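Side-chain contacts in resiniferatoxin-binding, phosphotriesterase-related protein (Rhodobacter sphaeroides 2.4.1, PDB 3K2G), which probably hydrolyses phosphoric esters at a pair of zinc ions held in a TIM barrel of the phosphotriesterase family: residues 315-318 and 319-323; 178-181 and 182-186; 324-327 and 328-332. All coordinates share one frame; numbering follows the deposited sequence.

Contact 1 (315-318 and 319-323)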
loop_
_atom_site.group_PDB
_atom_site.type_symbol
_atom_site.label_atom_id
_atom_site.label_comp_id
_atom_site.label_asym_id
_atom_site.label_seq_id
_atom_site.Cartn_x
_atom_site.Cartn_y
_atom_site.Cartn_z
ATOM N N GLY B 315 20.514 10.741 29.079
ATOM C CA GLY B 315 20.618 9.864 27.928
ATOM C C GLY B 315 19.608 10.127 26.825
ATOM O O GLY B 315 19.559 9.389 25.833
ATOM N N GLY B 316 18.809 11.177 26.997
ATOM C CA GLY B 316 17.795 11.517 26.012
ATOM C C GLY B 316 18.259 12.463 24.920
ATOM O O GLY B 316 19.439 12.788 24.838
ATOM N N ASN B 317 17.316 12.923 24.098
ATOM C CA ASN B 317 17.614 13.805 22.968
ATOM C C ASN B 317 17.688 15.306 23.272
ATOM O O ASN B 317 18.312 16.057 22.527
ATOM C CB ASN B 317 16.588 13.559 21.859
ATOM C CG ASN B 317 16.614 12.123 21.352
ATOM O OD1 ASN B 317 15.582 11.551 21.007
ATOM N ND2 ASN B 317 17.800 11.542 21.297
ATOM N N GLY B 318 17.048 15.740 24.352
ATOM C CA GLY B 318 17.082 17.151 24.704
ATOM C C GLY B 318 16.186 18.022 23.840
ATOM O O GLY B 318 15.262 17.523 23.195
ATOM N N TYR B 319 16.471 19.326 23.820
ATOM C CA TYR B 319 15.685 20.302 23.057
ATOM C C TYR B 319 16.319 20.722 21.734
ATOM O O TYR B 319 15.728 21.512 21.003
ATOM C CB TYR B 319 15.458 21.578 23.883
ATOM C CG TYR B 319 14.734 21.382 25.192
ATOM C CD1 TYR B 319 13.381 21.052 25.226
ATOM C CD2 TYR B 319 15.416 21.501 26.407
ATOM C CE1 TYR B 319 12.720 20.840 26.441
ATOM C CE2 TYR B 319 14.767 21.287 27.622
ATOM C CZ TYR B 319 13.423 20.958 27.632
ATOM O OH TYR B 319 12.789 20.741 28.832
ATOM N N ALA B 320 17.511 20.219 21.422
ATOM C CA ALA B 320 18.171 20.599 20.172
ATOM C C ALA B 320 18.170 19.487 19.128
ATOM O O ALA B 320 18.790 19.614 18.073
ATOM C CB ALA B 320 19.605 21.041 20.453
ATOM N N PHE B 321 17.459 18.405 19.422
ATOM C CA PHE B 321 17.397 17.253 18.532
ATOM C C PHE B 321 16.686 17.534 17.204
ATOM O O PHE B 321 17.192 17.199 16.138
ATOM C CB PHE B 321 16.714 16.091 19.261
ATOM C CG PHE B 321 16.737 14.802 18.497
ATOM C CD1 PHE B 321 17.890 14.023 18.455
ATOM C CD2 PHE B 321 15.607 14.371 17.807
ATOM C CE1 PHE B 321 17.920 12.831 17.737
ATOM C CE2 PHE B 321 15.625 13.184 17.084
ATOM C CZ PHE B 321 16.785 12.411 17.052
ATOM N N VAL B 322 15.508 18.144 17.263
ATOM C CA VAL B 322 14.776 18.442 16.039
ATOM C C VAL B 322 15.649 19.238 15.076
ATOM O O VAL B 322 15.777 18.886 13.902
ATOM C CB VAL B 322 13.485 19.230 16.343
ATOM C CG1 VAL B 322 12.921 19.846 15.064
ATOM C CG2 VAL B 322 12.454 18.294 16.954
ATOM N N THR B 323 16.269 20.292 15.596
ATOM C CA THR B 323 17.126 21.169 14.802
ATOM C C THR B 323 18.408 20.533 14.288
ATOM O O THR B 323 18.770 20.700 13.125
ATOM C CB THR B 323 17.549 22.414 15.607
ATOM O OG1 THR B 323 16.386 23.106 16.072
ATOM C CG2 THR B 323 18.367 23.350 14.735
HETATM O O HOH W 1 19.570 18.539 22.460
#

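Contact 2 (178-181 and 182-186)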
loop_
_atom_site.group_PDB
_atom_site.type_symbol
_atom_site.label_atom_id
_atom_site.label_comp_id
_atom_site.label_asym_id
_atom_site.label_seq_id
_atom_site.Cartn_x
_atom_site.Cartn_y
_atom_site.Cartn_z
ATOM N N ILE B 178 -4.774 21.650 25.781
ATOM C CA ILE B 178 -6.053 21.338 26.401
ATOM C C ILE B 178 -6.231 19.832 26.319
ATOM O O ILE B 178 -6.115 19.248 25.245
ATOM C CB ILE B 178 -7.243 22.019 25.689
ATOM C CG1 ILE B 178 -7.033 23.535 25.607
ATOM C CG2 ILE B 178 -8.531 21.722 26.455
ATOM C CD1 ILE B 178 -6.916 24.236 26.957
ATOM N N GLY B 179 -6.516 19.210 27.457
ATOM C CA GLY B 179 -6.662 17.768 27.486
ATOM C C GLY B 179 -7.910 17.115 26.921
ATOM O O GLY B 179 -9.038 17.453 27.278
ATOM N N VAL B 180 -7.690 16.171 26.012
ATOM C CA VAL B 180 -8.756 15.389 25.410
ATOM C C VAL B 180 -8.243 13.946 25.414
ATOM O O VAL B 180 -7.269 13.625 24.736
ATOM C CB VAL B 180 -9.050 15.820 23.957
ATOM C CG1 VAL B 180 -10.161 14.957 23.376
ATOM C CG2 VAL B 180 -9.451 17.294 23.920
ATOM N N SER B 181 -8.886 13.086 26.198
ATOM C CA SER B 181 -8.477 11.687 26.292
ATOM C C SER B 181 -9.223 10.851 25.263
ATOM O O SER B 181 -10.143 11.338 24.606
ATOM C CB SER B 181 -8.786 11.145 27.684
ATOM O OG SER B 181 -10.186 10.987 27.853
ATOM N N SER B 182 -8.834 9.585 25.129
ATOM C CA SER B 182 -9.492 8.692 24.187
ATOM C C SER B 182 -10.956 8.497 24.590
ATOM O O SER B 182 -11.781 8.075 23.784
ATOM C CB SER B 182 -8.770 7.340 24.145
ATOM O OG SER B 182 -8.705 6.751 25.433
ATOM N N ASP B 183 -11.270 8.814 25.841
ATOM C CA ASP B 183 -12.634 8.688 26.349
ATOM C C ASP B 183 -13.430 9.964 26.083
ATOM O O ASP B 183 -14.658 9.936 26.023
ATOM C CB ASP B 183 -12.622 8.401 27.854
ATOM C CG ASP B 183 -12.042 7.038 28.185
ATOM O OD1 ASP B 183 -12.496 6.040 27.590
ATOM O OD2 ASP B 183 -11.137 6.961 29.042
ATOM N N PHE B 184 -12.720 11.078 25.929
ATOM C CA PHE B 184 -13.347 12.370 25.663
ATOM C C PHE B 184 -14.508 12.577 26.630
ATOM O O PHE B 184 -15.659 12.705 26.215
ATOM C CB PHE B 184 -13.850 12.404 24.215
ATOM C CG PHE B 184 -13.896 13.783 23.612
ATOM C CD1 PHE B 184 -13.827 13.944 22.233
ATOM C CD2 PHE B 184 -14.006 14.918 24.412
ATOM C CE1 PHE B 184 -13.868 15.212 21.657
ATOM C CE2 PHE B 184 -14.048 16.191 23.844
ATOM C CZ PHE B 184 -13.977 16.336 22.462
ATOM N N THR B 185 -14.194 12.608 27.922
ATOM C CA THR B 185 -15.211 12.767 28.954
ATOM C C THR B 185 -15.948 14.096 28.884
ATOM O O THR B 185 -15.494 15.045 28.245
ATOM C CB THR B 185 -14.606 12.635 30.359
ATOM O OG1 THR B 185 -13.793 13.779 30.636
ATOM C CG2 THR B 185 -13.753 11.381 30.456
ATOM N N ALA B 186 -17.095 14.148 29.553
ATOM C CA ALA B 186 -17.914 15.347 29.585
ATOM C C ALA B 186 -17.114 16.519 30.143
ATOM O O ALA B 186 -17.266 17.654 29.697
ATOM C CB ALA B 186 -19.152 15.104 30.433
#

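Contact 3 (324-327 and 328-332)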
loop_
_atom_site.group_PDB
_atom_site.type_symbol
_atom_site.label_atom_id
_atom_site.label_comp_id
_atom_site.label_asym_id
_atom_site.label_seq_id
_atom_site.Cartn_x
_atom_site.Cartn_y
_atom_site.Cartn_z
ATOM N N LYS B 324 19.096 19.810 15.162
ATOM C CA LYS B 324 20.368 19.199 14.804
ATOM C C LYS B 324 20.275 17.872 14.060
ATOM O O LYS B 324 21.110 17.570 13.205
ATOM C CB LYS B 324 21.208 19.010 16.070
ATOM C CG LYS B 324 22.684 18.733 15.812
ATOM C CD LYS B 324 23.381 18.191 17.057
ATOM C CE LYS B 324 23.200 19.093 18.264
ATOM N NZ LYS B 324 23.892 18.513 19.447
ATOM N N HIS B 325 19.252 17.083 14.358
ATOM C CA HIS B 325 19.153 15.780 13.730
ATOM C C HIS B 325 17.946 15.514 12.840
ATOM O O HIS B 325 18.089 14.892 11.791
ATOM C CB HIS B 325 19.274 14.713 14.819
ATOM C CG HIS B 325 20.571 14.774 15.569
ATOM N ND1 HIS B 325 21.768 14.358 15.026
ATOM C CD2 HIS B 325 20.865 15.233 16.809
ATOM C CE1 HIS B 325 22.741 14.553 15.897
ATOM N NE2 HIS B 325 22.220 15.084 16.987
ATOM N N PHE B 326 16.767 15.986 13.224
ATOM C CA PHE B 326 15.603 15.728 12.392
ATOM C C PHE B 326 15.589 16.538 11.093
ATOM O O PHE B 326 15.259 15.995 10.039
ATOM C CB PHE B 326 14.300 15.953 13.171
ATOM C CG PHE B 326 13.075 15.429 12.458
ATOM C CD1 PHE B 326 12.963 14.078 12.131
ATOM C CD2 PHE B 326 12.039 16.289 12.101
ATOM C CE1 PHE B 326 11.833 13.596 11.454
ATOM C CE2 PHE B 326 10.914 15.820 11.428
ATOM C CZ PHE B 326 10.808 14.473 11.103
ATOM N N LEU B 327 15.949 17.817 11.147
ATOM C CA LEU B 327 15.950 18.622 9.926
ATOM C C LEU B 327 16.806 17.920 8.863
ATOM O O LEU B 327 16.373 17.751 7.724
ATOM C CB LEU B 327 16.442 20.050 10.215
ATOM C CG LEU B 327 15.585 20.825 11.238
ATOM C CD1 LEU B 327 16.037 22.281 11.303
ATOM C CD2 LEU B 327 14.108 20.759 10.866
ATOM N N PRO B 328 18.026 17.485 9.226
ATOM C CA PRO B 328 18.874 16.793 8.247
ATOM C C PRO B 328 18.182 15.529 7.697
ATOM O O PRO B 328 18.358 15.176 6.530
ATOM C CB PRO B 328 20.129 16.468 9.054
ATOM C CG PRO B 328 20.209 17.624 10.016
ATOM C CD PRO B 328 18.776 17.773 10.463
ATOM N N ARG B 329 17.396 14.856 8.536
ATOM C CA ARG B 329 16.670 13.653 8.118
ATOM C C ARG B 329 15.606 14.043 7.084
ATOM O O ARG B 329 15.421 13.353 6.084
ATOM C CB ARG B 329 16.000 12.985 9.327
ATOM C CG ARG B 329 15.260 11.682 9.021
ATOM C CD ARG B 329 14.532 11.156 10.259
ATOM N NE ARG B 329 15.454 10.754 11.323
ATOM C CZ ARG B 329 16.149 9.618 11.330
ATOM N NH1 ARG B 329 16.033 8.749 10.332
ATOM N NH2 ARG B 329 16.971 9.346 12.339
ATOM N N LEU B 330 14.912 15.153 7.335
ATOM C CA LEU B 330 13.890 15.640 6.418
ATOM C C LEU B 330 14.541 15.994 5.088
ATOM O O LEU B 330 13.920 15.882 4.035
ATOM C CB LEU B 330 13.195 16.883 6.981
ATOM C CG LEU B 330 12.180 16.687 8.105
ATOM C CD1 LEU B 330 11.624 18.044 8.526
ATOM C CD2 LEU B 330 11.065 15.775 7.629
ATOM N N ARG B 331 15.794 16.428 5.142
ATOM C CA ARG B 331 16.500 16.778 3.925
ATOM C C ARG B 331 16.808 15.485 3.167
ATOM O O ARG B 331 16.630 15.417 1.949
ATOM C CB ARG B 331 17.785 17.532 4.260
ATOM C CG ARG B 331 18.331 18.351 3.109
ATOM C CD ARG B 331 19.584 19.101 3.523
ATOM N NE ARG B 331 20.078 19.970 2.460
ATOM C CZ ARG B 331 19.527 21.131 2.115
ATOM N NH1 ARG B 331 18.450 21.582 2.750
ATOM N NH2 ARG B 331 20.056 21.845 1.130
ATOM N N ARG B 332 17.245 14.453 3.888
ATOM C CA ARG B 332 17.550 13.167 3.258
ATOM C C ARG B 332 16.294 12.628 2.576
ATOM O O ARG B 332 16.378 11.892 1.593
ATOM C CB ARG B 332 18.050 12.144 4.294
ATOM C CG ARG B 332 19.404 12.476 4.930
ATOM C CD ARG B 332 20.022 11.252 5.618
ATOM N NE ARG B 332 19.219 10.744 6.732
ATOM C CZ ARG B 332 19.222 11.262 7.959
ATOM N NH1 ARG B 332 19.989 12.306 8.239
ATOM N NH2 ARG B 332 18.457 10.733 8.908
HETATM O O HOH W 2 19.458 12.586 11.441
#

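Contact 1 (315-318 and 319-323)
The backbone turns back between Asn317 and Phe321, bringing their CA atoms to 5.6 Å as the loop after barrel strand 299-301 enters helix 321-332 of the TIM barrel, with Ala320 in the N-cap position. Gly318 takes a positive phi of 76°, a conformation that suits glycine and swings the chain into the helix start. Inside the turn, a water bridges the backbone, 2.8 Å from Asn317 O and 2.9 Å from Ala320 N. Asn317 and Phe321 run side by side in the same direction, and the flat Asn317 amide stacks on one face of the Phe321 ring, the two planes 16° apart. Arg70 of the second subunit packs against Asn317. Tyr319 goes the other way: its ring packs on helix 85-97 and its hydroxyl hydrogen-bonds the backbone O of His36, tying the helix start to the backbone of a first-shell zinc ligand. With chi1 of Phe321 at -173°, the ring lies under Asn317, whose CG is 3.7 Å from Phe321 CD1 and offset toward the rim.

Contact 2 (178-181 and 182-186)
Val180 and Phe184 pack against each other across a type I beta turn, Ser181 to Phe184, on the loop that follows barrel strand 175-178 of the TIM barrel and leads to helix 186-202. From its CB, which is 3.9 Å from Ser181 O, the Phe184 side chain turns alongside Val180. Its CG comes within 3.9 Å of Val180 CG1; CD1 and CD2, both at 4.0 Å, and then CE1 and CE2 face the same methyl almost equidistantly, before CZ at 4.2 Å. The methyl sits almost on the ring axis, 5° off the normal, in a centred CH-pi contact. Chi1 of Val180 at 179° sets CG1 anti to the backbone N and over the ring; beta-branched valine suits the place because one methyl can sit over the ring while the other branch stays clear of it. The ring also makes a cation-pi contact with Arg219. The Val180 side chain lies about 5 Å from that of the zinc ligand His209, so the turn borders the metal site. Phe184 itself adopts a left-handed backbone conformation as the chain leaves the turn.

Ser181 supplies both acceptors of the turn. Its backbone O takes the N-H of Phe184 at 2.9 Å. Its short hydroxyl reaches forward to accept the N-H of Asp183, two residues on, an ST turn. Glu188 OE1 bonds both this hydroxyl and the N-H of Thr185, the N-cap residue of helix 186-202; the latter bond is one half of a capping box. The hydroxyl is thus gripped by two partners, fixing its rotation, with Ser181 OG 3.2 Å from Asp183 N.

Contact 3 (324-327 and 328-332)
Phe326 and Leu330, one turn apart on the helix, lie obliquely across each other: the branched end of Leu330 covers one face of the phenyl ring, with CG 4.1 Å from the Phe326 ring centroid and 27° off the normal. The approach is offset toward the CD2-CE2-CZ side of the ring, Leu330 CG and CD1 meeting Phe326 CE2 while CD2 of the same leucine reaches Phe326 CZ at 3.7 Å. Leucine suits the place because its branch point and both methyls can rest together along one side of the ring face. Arg329 passes Phe326 at about a right angle; its CD lies 3.8 Å from Phe326 CD1, and ring and guanidinium planes are 33° apart. The bend at chi3 (-66°) turns the guanidinium away to Asp281, with which it forms a salt bridge, and to Gln276 of the second subunit. Arg332 folds back above this group, its NH2 over one face near the rim.

Pro328 shapes the helix between these side chains. Having no N-H, it cannot bond to the preceding turn, and Lys324 O faces its CG instead at 3.3 Å. The helix kinks there after a wider pi-type turn. Arg329 N makes only weak bonds, to His325 O and Phe326 O; from Leu330 N, which donates to Phe326 O at 2.9 Å, the regular pattern resumes, while a water joins His325 O to Arg332 NH1.

On the polar flank, Lys324 and His325 both reach Glu68 of the second subunit. On the buried flank, Phe326 and Leu330 fill the space between helix 280-292 and strand 299-301, and Leu327 and Leu330 extend the packing onto helix 337-352.

In the fold
Contact 2 comes first along the chain, at the end of barrel strand 175-178; contacts 1 and 3 follow barrel strand 299-301, the last strand of the barrel along the chain. Contacts 1 and 3 share helix 321-332, with centres about 13 Å apart, and a probable hydrogen bond from Leu327 N to Val322 O carries the helix from one into the other. Contact 2 lies about 29 Å from contact 1 and about 33 Å from contact 3, centre to centre. Contacts 1 and 2, on opposite sides of the chain's centre, each bring a side chain to about 10 Å (Tyr319) or 9 Å (Val180) of a bound zinc ion, whereas contact 3 lies away from the site. Both contacts on helix 321-332 also meet the second subunit.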